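Local coordinates for protein rhino (Drosophila melanogaster, PDB 5XYV) that probably takes part in specifying germline piRNA clusters, pairing through its chromoshadow domain with a second copy of itself and binding the N-terminal domain of Deadlock, at residues K57-E60 with S61-I64. Residues are numbered along the deposited sequence; the frame is centred on the assembly and turned at random.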
loop_
_atom_site.group_PDB
_atom_site.type_symbol
_atom_site.label_atom_id
_atom_site.label_comp_id
_atom_site.label_asym_id
_atom_site.label_seq_id
_atom_site.Cartn_x
_atom_site.Cartn_y
_atom_site.Cartn_z
ATOM N N LYS B 57 -4.421 5.636 3.854
ATOM C CA LYS B 57 -3.779 5.991 5.115
ATOM C C LYS B 57 -3.285 4.753 5.847
ATOM O O LYS B 57 -2.263 4.801 6.517
ATOM C CB LYS B 57 -4.719 6.807 6.012
ATOM C CG LYS B 57 -4.000 7.975 6.697
ATOM C CD LYS B 57 -4.804 8.608 7.838
ATOM C CE LYS B 57 -6.235 8.945 7.418
ATOM N NZ LYS B 57 -6.306 9.959 6.317
ATOM N N TYR B 58 -4.011 3.648 5.717
ATOM C CA TYR B 58 -3.563 2.384 6.290
ATOM C C TYR B 58 -2.263 1.930 5.650
ATOM O O TYR B 58 -1.362 1.484 6.342
ATOM C CB TYR B 58 -4.622 1.284 6.138
ATOM C CG TYR B 58 -4.065 -0.089 6.473
ATOM C CD1 TYR B 58 -3.918 -0.496 7.787
ATOM C CD2 TYR B 58 -3.671 -0.968 5.470
ATOM C CE1 TYR B 58 -3.389 -1.736 8.101
ATOM C CE2 TYR B 58 -3.140 -2.201 5.769
ATOM C CZ TYR B 58 -3.008 -2.586 7.088
ATOM O OH TYR B 58 -2.492 -3.825 7.391
ATOM N N PHE B 59 -2.185 2.011 4.329
ATOM C CA PHE B 59 -0.948 1.646 3.643
ATOM C C PHE B 59 0.217 2.568 4.050
ATOM O O PHE B 59 1.343 2.110 4.196
ATOM C CB PHE B 59 -1.133 1.666 2.127
ATOM C CG PHE B 59 -1.841 0.464 1.598
ATOM C CD1 PHE B 59 -1.329 -0.813 1.830
ATOM C CD2 PHE B 59 -3.006 0.596 0.850
ATOM C CE1 PHE B 59 -1.980 -1.944 1.347
ATOM C CE2 PHE B 59 -3.665 -0.532 0.346
ATOM C CZ PHE B 59 -3.149 -1.803 0.597
ATOM N N GLU B 60 -0.067 3.855 4.246
ATOM C CA GLU B 60 0.951 4.810 4.688
ATOM C C GLU B 60 1.518 4.433 6.055
ATOM O O GLU B 60 2.680 4.698 6.331
ATOM C CB GLU B 60 0.386 6.238 4.742
ATOM C CG GLU B 60 0.264 6.949 3.409
ATOM C CD GLU B 60 -0.331 8.355 3.553
ATOM O OE1 GLU B 60 0.356 9.240 4.120
ATOM O OE2 GLU B 60 -1.485 8.581 3.106
ATOM N N SER B 61 0.699 3.811 6.903
ATOM C CA SER B 61 1.106 3.482 8.270
ATOM C C SER B 61 2.066 2.291 8.292
ATOM O O SER B 61 2.805 2.092 9.259
ATOM C CB SER B 61 -0.114 3.168 9.145
ATOM O OG SER B 61 -0.706 1.927 8.779
ATOM N N LEU B 62 2.036 1.486 7.233
ATOM C CA LEU B 62 2.899 0.310 7.150
ATOM C C LEU B 62 4.329 0.729 6.841
ATOM O O LEU B 62 4.551 1.823 6.320
ATOM C CB LEU B 62 2.374 -0.651 6.084
ATOM C CG LEU B 62 0.966 -1.190 6.339
ATOM C CD1 LEU B 62 0.522 -2.114 5.212
ATOM C CD2 LEU B 62 0.904 -1.907 7.677
ATOM N N ARG B 63 5.302 -0.114 7.175
ATOM C CA ARG B 63 6.685 0.170 6.793
ATOM C C ARG B 63 6.978 -0.370 5.392
ATOM O O ARG B 63 6.936 -1.587 5.160
ATOM C CB ARG B 63 7.667 -0.410 7.813
ATOM C CG ARG B 63 8.025 0.568 8.931
ATOM C CD ARG B 63 7.688 -0.002 10.304
ATOM N NE ARG B 63 8.871 -0.189 11.139
ATOM C CZ ARG B 63 8.889 -0.903 12.260
ATOM N NH1 ARG B 63 7.785 -1.508 12.684
ATOM N NH2 ARG B 63 10.013 -1.017 12.957
ATOM N N ILE B 64 7.252 0.549 4.464
ATOM C CA ILE B 64 7.573 0.198 3.083
ATOM C C ILE B 64 9.099 0.146 2.942
ATOM O O ILE B 64 9.772 1.176 3.084
ATOM C CB ILE B 64 6.964 1.215 2.107
ATOM C CG1 ILE B 64 5.439 1.243 2.255
ATOM C CG2 ILE B 64 7.359 0.887 0.676
ATOM C CD1 ILE B 64 4.769 2.413 1.559
#
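The carbonyl oxygen of Tyr58 is gripped twice by Ser61. Its firm partner is the hydroxyl: Ser61 OG donates to Tyr58 O at 2.6 Å, about 21° off the carbonyl plane. Ser61 OG stands between its own backbone N and carbonyl carbon (chi1 70°), which turns it back toward the preceding turn. Ser61 N makes a weak second bond to Tyr58 O and another weak one, 3.1 Å long, to Lys57 O. It is thus shared between the carbonyls three and four residues back. One step on, Leu62 N bonds to Phe59 O, three residues back, at 3.2 Å.

Leu62 carries the apolar side. Its CG sits over one face of the Tyr58 ring, 4.2 Å above the plane and offset toward the rim. Both methyls reach the phenol end; Leu62 CD1 comes 3.7 Å from Tyr58 CE2. The same methyl lies 4.1 Å from Phe59 CD1, so it bridges the two rings. With CG opposite its backbone N (chi1 168°), Tyr58 swings its ring back across Leu62, although the bond to CB points away. The ring also packs on Ile17 and Met29 of the sheet and on Thr52 of Deadlock. With an alanine here, Leu62 is likely to lose the phenol ring under its CG and both methyls, keeping the Phe59 ring, and a gap would probably open beside Thr52 of Deadlock.

Phe59 stacks on Phe59 of the second Rhino subunit, and Glu60 OE2 forms a salt bridge with Lys48 of that subunit. Beyond Leu62 the chain extends, and Arg63 and Ile64 pair antiparallel with a Deadlock strand. This helix end and the strand after it belong to the C-terminal dimer and partner-binding region of a chromoshadow domain.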